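Long-range contacts in invasion protein InvA (Salmonella enterica subsp. enterica serovar Typhimurium, PDB 3LW9), which takes part in the invasion of intestinal epithelial cells as an inner-membrane component of type III secretion, represented here by part of its cytoplasmic domain: residues V9-R14 against D45-D50; D71-V76 against Y115-A120. The protein carries 2 engineered substitutions. All blocks are in the same frame, centred on the assembly; numbering follows the deposited sequence.

Contact 1: V9-R14 against D45-D50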
ATOM      1  N   VAL A   9       6.094  13.399  -1.699  1.00 32.20           N
ATOM      2  CA  VAL A   9       5.001  13.580  -2.617  1.00 31.46           C
ATOM      3  C   VAL A   9       5.387  14.506  -3.770  1.00 32.58           C
ATOM      4  O   VAL A   9       6.377  15.267  -3.677  1.00 32.01           O
ATOM      5  CB  VAL A   9       3.734  14.086  -1.905  1.00 31.04           C
ATOM      6  CG1 VAL A   9       3.303  13.126  -0.781  1.00 31.87           C
ATOM      7  CG2 VAL A   9       3.930  15.498  -1.349  1.00 31.29           C
ATOM      8  N   PRO A  10       4.620  14.447  -4.875  1.00 31.75           N
ATOM      9  CA  PRO A  10       5.011  15.304  -5.982  1.00 31.76           C
ATOM     10  C   PRO A  10       4.834  16.746  -5.619  1.00 32.05           C
ATOM     11  O   PRO A  10       3.883  17.103  -4.924  1.00 29.25           O
ATOM     12  CB  PRO A  10       4.071  14.891  -7.104  1.00 31.94           C
ATOM     13  CG  PRO A  10       3.720  13.441  -6.747  1.00 31.20           C
ATOM     14  CD  PRO A  10       3.603  13.446  -5.283  1.00 31.07           C
ATOM     15  N   LYS A  11       5.756  17.586  -6.073  1.00 34.34           N
ATOM     16  CA  LYS A  11       5.724  18.981  -5.653  1.00 35.50           C
ATOM     17  C   LYS A  11       4.409  19.619  -6.056  1.00 34.89           C
ATOM     18  O   LYS A  11       3.881  20.441  -5.333  1.00 35.04           O
ATOM     19  CB  LYS A  11       6.889  19.772  -6.249  1.00 38.82           C
ATOM     20  CG  LYS A  11       8.194  19.442  -5.615  1.00 42.10           C
ATOM     21  CD  LYS A  11       9.305  20.400  -6.031  1.00 46.96           C
ATOM     22  CE  LYS A  11      10.642  19.946  -5.444  1.00 48.70           C
ATOM     23  NZ  LYS A  11      11.848  20.542  -6.093  1.00 52.67           N
ATOM     24  N   SER A  12       3.877  19.253  -7.211  1.00 35.03           N
ATOM     25  CA  SER A  12       2.626  19.869  -7.652  1.00 35.21           C
ATOM     26  C   SER A  12       1.402  19.378  -6.880  1.00 33.89           C
ATOM     27  O   SER A  12       0.347  19.971  -7.025  1.00 36.17           O
ATOM     28  CB  SER A  12       2.402  19.636  -9.137  1.00 37.06           C
ATOM     29  OG  SER A  12       2.169  18.285  -9.376  1.00 33.64           O
ATOM     30  N   ARG A  13       1.511  18.304  -6.093  1.00 32.60           N
ATOM     31  CA  ARG A  13       0.344  17.779  -5.355  1.00 31.68           C
ATOM     32  C   ARG A  13       0.349  18.131  -3.861  1.00 32.99           C
ATOM     33  O   ARG A  13      -0.661  18.001  -3.161  1.00 32.52           O
ATOM     34  CB  ARG A  13       0.336  16.268  -5.457  1.00 30.92           C
ATOM     35  CG  ARG A  13       0.297  15.735  -6.877  1.00 31.73           C
ATOM     36  CD  ARG A  13      -1.080  15.980  -7.485  1.00 31.95           C
ATOM     37  NE  ARG A  13      -1.218  15.350  -8.791  1.00 33.49           N
ATOM     38  CZ  ARG A  13      -2.336  15.326  -9.515  1.00 35.90           C
ATOM     39  NH1 ARG A  13      -3.466  15.835  -9.042  1.00 36.55           N
ATOM     40  NH2 ARG A  13      -2.340  14.714 -10.694  1.00 38.13           N
ATOM     41  N   ARG A  14       1.510  18.558  -3.368  1.00 33.62           N
ATOM     42  CA  ARG A  14       1.720  18.666  -1.939  1.00 34.21           C
ATOM     43  C   ARG A  14       0.671  19.561  -1.296  1.00 33.40           C
ATOM     44  O   ARG A  14       0.107  19.225  -0.264  1.00 33.37           O
ATOM     45  CB  ARG A  14       3.123  19.227  -1.664  1.00 35.82           C
ATOM     46  CG  ARG A  14       3.479  19.305  -0.176  1.00 39.90           C
ATOM     47  CD  ARG A  14       4.710  20.240  -0.039  1.00 49.34           C
ATOM     48  NE  ARG A  14       4.778  20.842   1.284  1.00 56.55           N
ATOM     49  CZ  ARG A  14       5.233  20.224   2.365  1.00 59.86           C
ATOM     50  NH1 ARG A  14       5.688  18.988   2.280  1.00 63.20           N
ATOM     51  NH2 ARG A  14       5.254  20.844   3.536  1.00 62.27           N
ATOM     52  N   ASP A  45       8.156  17.475  -0.169  1.00 41.71           N
ATOM     53  CA  ASP A  45       8.290  17.449  -1.610  1.00 41.20           C
ATOM     54  C   ASP A  45       9.368  16.460  -1.962  1.00 40.54           C
ATOM     55  O   ASP A  45      10.476  16.534  -1.423  1.00 41.16           O
ATOM     56  CB  ASP A  45       8.727  18.795  -2.167  1.00 45.00           C
ATOM     57  CG  ASP A  45       7.638  19.858  -2.110  1.00 47.66           C
ATOM     58  OD1 ASP A  45       6.464  19.550  -1.931  1.00 49.33           O
ATOM     59  OD2 ASP A  45       7.985  21.040  -2.236  1.00 54.32           O
ATOM     60  N   GLY A  46       9.068  15.565  -2.891  1.00 39.61           N
ATOM     61  CA  GLY A  46      10.065  14.650  -3.422  1.00 41.31           C
ATOM     62  C   GLY A  46      10.748  15.196  -4.665  1.00 45.36           C
ATOM     63  O   GLY A  46      10.128  15.329  -5.710  1.00 46.84           O
ATOM     64  N   GLU A  47      12.037  15.466  -4.556  1.00 49.20           N
ATOM     65  CA  GLU A  47      12.824  15.975  -5.679  1.00 53.67           C
ATOM     66  C   GLU A  47      12.816  14.956  -6.812  1.00 53.58           C
ATOM     67  O   GLU A  47      13.127  13.784  -6.591  1.00 53.42           O
ATOM     68  CB  GLU A  47      14.261  16.228  -5.247  1.00 56.70           C
ATOM     69  CG  GLU A  47      14.418  17.208  -4.100  1.00 60.84           C
ATOM     70  CD  GLU A  47      13.641  18.490  -4.327  1.00 66.10           C
ATOM     71  OE1 GLU A  47      14.169  19.427  -4.976  1.00 70.41           O
ATOM     72  OE2 GLU A  47      12.492  18.544  -3.849  1.00 66.47           O
ATOM     73  N   GLY A  48      12.423  15.386  -8.005  1.00 54.69           N
ATOM     74  CA  GLY A  48      12.447  14.519  -9.183  1.00 55.05           C
ATOM     75  C   GLY A  48      11.351  13.490  -9.219  1.00 52.59           C
ATOM     76  O   GLY A  48      11.269  12.685 -10.156  1.00 52.47           O
ATOM     77  N   LEU A  49      10.484  13.542  -8.203  1.00 50.10           N
ATOM     78  CA  LEU A  49       9.411  12.616  -8.051  1.00 47.95           C
ATOM     79  C   LEU A  49       8.342  12.913  -9.079  1.00 47.73           C
ATOM     80  O   LEU A  49       7.753  13.998  -9.094  1.00 48.17           O
ATOM     81  CB  LEU A  49       8.837  12.735  -6.638  1.00 46.10           C
ATOM     82  CG  LEU A  49       8.134  11.520  -6.123  1.00 43.30           C
ATOM     83  CD1 LEU A  49       9.081  10.311  -6.212  1.00 41.60           C
ATOM     84  CD2 LEU A  49       7.650  11.810  -4.685  1.00 40.01           C
ATOM     85  N   ASP A  50       8.102  11.950  -9.953  1.00 47.72           N
ATOM     86  CA  ASP A  50       7.053  12.087 -10.943  1.00 47.63           C
ATOM     87  C   ASP A  50       5.701  12.168 -10.280  1.00 43.83           C
ATOM     88  O   ASP A  50       5.534  11.878  -9.079  1.00 41.92           O
ATOM     89  CB  ASP A  50       7.057  10.919 -11.934  1.00 48.86           C
ATOM     90  CG  ASP A  50       8.393  10.751 -12.639  1.00 55.08           C
ATOM     91  OD1 ASP A  50       9.391  11.393 -12.230  1.00 58.70           O
ATOM     92  OD2 ASP A  50       8.438   9.978 -13.622  1.00 61.51           O
TER
HETATM   93  O   HOH W   1       5.187  21.751  -3.338  1.00 25.46           O
HETATM   94  O   HOH W   2       8.259  16.396  -7.154  1.00 28.47           O
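G46 N donates to V9 O at 2.8 Å, and the bond is almost straight, 172° at the hydrogen, although the donor is tilted 22° from the carbonyl plane. The same oxygen also receives a CA-H...O contact from D45. This is the last rung between parallel strands 5-9 and 41-45, neighbours in the mixed four-stranded sheet of this InvA cytoplasmic domain; beyond it the chains part, one heading for helix 14-19, the other into a type II turn from G46 to L49. Where direct backbone pairing ends, water 2 takes over: it accepts from K11 N and donates to G46 O, at 2.6 Å, and to L49 O. Water 1 probably donates to K11 O. Glycine suits position 46, since a CB there would run into L49 CD2. K11 has the reach to cross the surface, its chain extended beyond CG: CG lies on D45 CB at 3.5 Å, and NZ continues to a salt bridge with E47 OE1, met at 2.8 Å on the syn side, 30° out of the carboxylate plane. L49 sends CD2 against the V9 backbone, 3.6 Å from V9 C, with P10 CD somewhat further off, and also packs on V55 of strand 53-58. P10 CG packs 3.3 Å from D50 O, a carbonyl buried without a polar partner.

Contact 2: D71-V76 against Y115-A120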
ATOM      1  N   ASP A  71      -5.739  11.874  -9.882  1.00 28.72           N
ATOM      2  CA  ASP A  71      -6.940  12.396 -10.502  1.00 29.30           C
ATOM      3  C   ASP A  71      -7.908  11.288 -10.920  1.00 27.94           C
ATOM      4  O   ASP A  71      -8.959  11.567 -11.441  1.00 29.28           O
ATOM      5  CB  ASP A  71      -6.591  13.273 -11.678  1.00 30.90           C
ATOM      6  CG  ASP A  71      -5.745  14.468 -11.275  1.00 35.45           C
ATOM      7  OD1 ASP A  71      -5.984  14.991 -10.174  1.00 33.97           O
ATOM      8  OD2 ASP A  71      -4.866  14.887 -12.069  1.00 37.14           O
ATOM      9  N   LEU A  72      -7.566  10.044 -10.628  1.00 37.00           N
ATOM     10  CA  LEU A  72      -8.376   8.907 -11.065  1.00 34.00           C
ATOM     11  C   LEU A  72      -9.003   8.192  -9.863  1.00 33.73           C
ATOM     12  O   LEU A  72      -8.804   8.590  -8.731  1.00 35.12           O
ATOM     13  CB  LEU A  72      -7.499   7.952 -11.860  1.00 29.99           C
ATOM     14  CG  LEU A  72      -6.858   8.525 -13.135  1.00 31.80           C
ATOM     15  CD1 LEU A  72      -6.137   7.369 -13.856  1.00 31.55           C
ATOM     16  CD2 LEU A  72      -7.852   9.178 -14.184  1.00 31.15           C
HETATM   17  N   MSE A  73      -9.757   7.143 -10.159  1.00 31.96           N
HETATM   18  CA  MSE A  73     -10.399   6.281  -9.166  1.00 33.53           C
HETATM   19  C   MSE A  73      -9.980   4.855  -9.395  1.00 29.45           C
HETATM   20  O   MSE A  73      -9.957   4.365 -10.552  1.00 28.87           O
HETATM   21  CB  MSE A  73     -11.927   6.324  -9.291  1.00 35.62           C
HETATM   22  CG  MSE A  73     -12.533   7.682  -9.409  1.00 42.64           C
HETATM   23 SE   MSE A  73     -12.692   8.431  -7.659  1.00 59.52          SE
HETATM   24  CE  MSE A  73     -13.917   7.147  -6.816  1.00 49.07           C
ATOM     25  N   ARG A  74      -9.653   4.162  -8.322  1.00 31.27           N
ATOM     26  CA  ARG A  74      -9.351   2.728  -8.448  1.00 29.98           C
ATOM     27  C   ARG A  74     -10.643   1.877  -8.521  1.00 29.80           C
ATOM     28  O   ARG A  74     -11.554   2.045  -7.698  1.00 31.65           O
ATOM     29  CB  ARG A  74      -8.445   2.220  -7.325  1.00 31.37           C
ATOM     30  CG  ARG A  74      -8.074   0.741  -7.505  1.00 32.49           C
ATOM     31  CD  ARG A  74      -7.211   0.172  -6.444  1.00 34.05           C
ATOM     32  NE  ARG A  74      -7.106  -1.279  -6.594  1.00 33.33           N
ATOM     33  CZ  ARG A  74      -6.591  -2.103  -5.671  1.00 39.98           C
ATOM     34  NH1 ARG A  74      -6.066  -1.625  -4.544  1.00 43.24           N
ATOM     35  NH2 ARG A  74      -6.570  -3.416  -5.881  1.00 34.50           N
ATOM     36  N   VAL A  75     -10.679   0.976  -9.505  1.00 28.97           N
ATOM     37  CA  VAL A  75     -11.740  -0.039  -9.640  1.00 28.18           C
ATOM     38  C   VAL A  75     -11.325  -1.241  -8.788  1.00 28.16           C
ATOM     39  O   VAL A  75     -10.561  -2.097  -9.227  1.00 28.98           O
ATOM     40  CB  VAL A  75     -11.989  -0.443 -11.092  1.00 28.53           C
ATOM     41  CG1 VAL A  75     -13.164  -1.422 -11.145  1.00 27.79           C
ATOM     42  CG2 VAL A  75     -12.330   0.821 -11.951  1.00 27.79           C
ATOM     43  N   VAL A  76     -11.852  -1.276  -7.570  1.00 29.56           N
ATOM     44  CA  VAL A  76     -11.458  -2.260  -6.551  1.00 30.19           C
ATOM     45  C   VAL A  76     -11.761  -3.692  -6.977  1.00 31.07           C
ATOM     46  O   VAL A  76     -10.907  -4.553  -6.828  1.00 30.63           O
ATOM     47  CB  VAL A  76     -12.089  -1.942  -5.206  1.00 31.52           C
ATOM     48  CG1 VAL A  76     -11.646  -2.914  -4.142  1.00 34.28           C
ATOM     49  CG2 VAL A  76     -11.675  -0.520  -4.759  1.00 31.15           C
ATOM     50  N   TYR A 115     -19.694  -2.061  -9.709  1.00 32.20           N
ATOM     51  CA  TYR A 115     -18.307  -1.890  -9.335  1.00 29.69           C
ATOM     52  C   TYR A 115     -18.163  -0.982  -8.129  1.00 30.03           C
ATOM     53  O   TYR A 115     -18.972  -0.056  -7.897  1.00 29.38           O
ATOM     54  CB  TYR A 115     -17.473  -1.328 -10.519  1.00 30.18           C
ATOM     55  CG  TYR A 115     -17.375  -2.317 -11.639  1.00 29.21           C
ATOM     56  CD1 TYR A 115     -16.439  -3.366 -11.603  1.00 28.86           C
ATOM     57  CD2 TYR A 115     -18.249  -2.259 -12.718  1.00 30.09           C
ATOM     58  CE1 TYR A 115     -16.357  -4.289 -12.634  1.00 27.61           C
ATOM     59  CE2 TYR A 115     -18.200  -3.202 -13.746  1.00 30.37           C
ATOM     60  CZ  TYR A 115     -17.235  -4.216 -13.697  1.00 28.99           C
ATOM     61  OH  TYR A 115     -17.172  -5.151 -14.686  1.00 32.03           O
ATOM     62  N   VAL A 116     -17.083  -1.249  -7.400  1.00 29.02           N
ATOM     63  CA  VAL A 116     -16.713  -0.477  -6.253  1.00 29.59           C
ATOM     64  C   VAL A 116     -15.439   0.290  -6.553  1.00 30.27           C
ATOM     65  O   VAL A 116     -14.464  -0.268  -7.018  1.00 29.59           O
ATOM     66  CB  VAL A 116     -16.522  -1.350  -5.055  1.00 29.40           C
ATOM     67  CG1 VAL A 116     -15.836  -0.541  -3.905  1.00 30.71           C
ATOM     68  CG2 VAL A 116     -17.914  -1.853  -4.637  1.00 32.78           C
ATOM     69  N   LEU A 117     -15.519   1.589  -6.295  1.00 32.31           N
ATOM     70  CA  LEU A 117     -14.459   2.543  -6.630  1.00 34.34           C
ATOM     71  C   LEU A 117     -13.879   3.190  -5.351  1.00 35.65           C
ATOM     72  O   LEU A 117     -14.613   3.436  -4.394  1.00 38.07           O
ATOM     73  CB  LEU A 117     -15.056   3.608  -7.527  1.00 36.00           C
ATOM     74  CG  LEU A 117     -15.330   3.231  -8.988  1.00 39.33           C
ATOM     75  CD1 LEU A 117     -16.341   2.086  -9.154  1.00 43.15           C
ATOM     76  CD2 LEU A 117     -15.784   4.453  -9.652  1.00 46.11           C
ATOM     77  N   ARG A 118     -12.582   3.470  -5.359  1.00 35.38           N
ATOM     78  CA  ARG A 118     -11.879   4.088  -4.240  1.00 36.28           C
ATOM     79  C   ARG A 118     -11.165   5.321  -4.774  1.00 36.89           C
ATOM     80  O   ARG A 118     -10.480   5.233  -5.785  1.00 36.60           O
ATOM     81  CB  ARG A 118     -10.868   3.092  -3.705  1.00 37.19           C
ATOM     82  CG  ARG A 118     -10.251   3.403  -2.421  1.00 40.82           C
ATOM     83  CD  ARG A 118      -9.226   2.321  -2.037  1.00 44.17           C
ATOM     84  NE  ARG A 118      -9.887   1.167  -1.469  1.00 43.61           N
ATOM     85  CZ  ARG A 118      -9.476  -0.101  -1.556  1.00 40.39           C
ATOM     86  NH1 ARG A 118      -8.402  -0.449  -2.224  1.00 43.75           N
ATOM     87  NH2 ARG A 118     -10.212  -1.052  -0.993  1.00 41.68           N
ATOM     88  N   ASN A 119     -11.284   6.463  -4.124  1.00 32.60           N
ATOM     89  CA  ASN A 119     -10.583   7.634  -4.658  1.00 31.81           C
ATOM     90  C   ASN A 119      -9.126   7.485  -4.299  1.00 30.34           C
ATOM     91  O   ASN A 119      -8.751   6.590  -3.532  1.00 29.58           O
ATOM     92  CB  ASN A 119     -11.181   8.945  -4.175  1.00 33.19           C
ATOM     93  CG  ASN A 119     -11.085   9.116  -2.686  1.00 32.13           C
ATOM     94  OD1 ASN A 119     -10.063   8.774  -2.055  1.00 33.87           O
ATOM     95  ND2 ASN A 119     -12.146   9.642  -2.098  1.00 37.03           N
ATOM     96  N   ALA A 120      -8.295   8.358  -4.835  1.00 31.16           N
ATOM     97  CA  ALA A 120      -6.858   8.192  -4.683  1.00 31.78           C
ATOM     98  C   ALA A 120      -6.382   8.247  -3.226  1.00 31.39           C
ATOM     99  O   ALA A 120      -5.458   7.529  -2.831  1.00 31.10           O
ATOM    100  CB  ALA A 120      -6.120   9.224  -5.521  1.00 33.65           C
TER
HETATM  101  O   HOH W   3      -8.735  10.374  -7.060  1.00 34.60           O
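Over one face of the R118 guanidinium sits the V76 methyl CG2, 3.9 Å above the plane and centred on it; at the edge, near that plane, comes R74 NH1, 3.5 Å from R118 NH1. The two arginines run side by side in the same direction with their guanidinium planes 83° apart. E123 of helix 120-151 forms a salt bridge with each NH1, which probably makes the close approach of like charges tolerable. R74 reaches it with a chain extended from CG to NE, whereas R118 bends at chi3 (-81°), which turns its flat end to meet V76. The Y115 ring is approached obliquely by V75 CG1, 3.8 Å from Y115 CD1, while its hydroxyl is hydrogen-bonded to S79. On the face carrying M73, V75 and L117, selenomethionine M73 folds back at chi2 and chi3: its SE rests on N119 CB and its CE reaches L117 CB at 3.8 Å. A flexible, unbranched apolar chain suits this, since it can follow the neighbouring strand. R74 and R118 form the hydrogen-bonded pair, each N giving to the other's O at 2.9 Å, both in the carbonyl plane; V76 N to V116 O adds another bond. N119 OD1 accepts from D122 N, as asparagine does well at an N-cap. Edge strand 117-119 of the four-stranded antiparallel sheet, paired with 73-75, thus leads straight into helix 120-151, whose N-cap is N119.

Contact 1 closes before contact 2 opens along the chain, and their centres lie 22 Å apart, yet they meet through one salt bridge: R13 NH2 to D71 OD2, 2.9 Å. Neither residue touches the opposite segment of its own contact; their charged ends instead meet each other between the two contacts. R13 also pairs with D51, just after segment 45-50, so R13 NH2 forms salt bridges with both D51 and D71. The bridge ties the loops that follow parallel strands 5-9 and 41-45 in the mixed sheet to the approach to strand 73-75 in the antiparallel sheet. P10 and R13 both pack on F70, giving the same junction an apolar component.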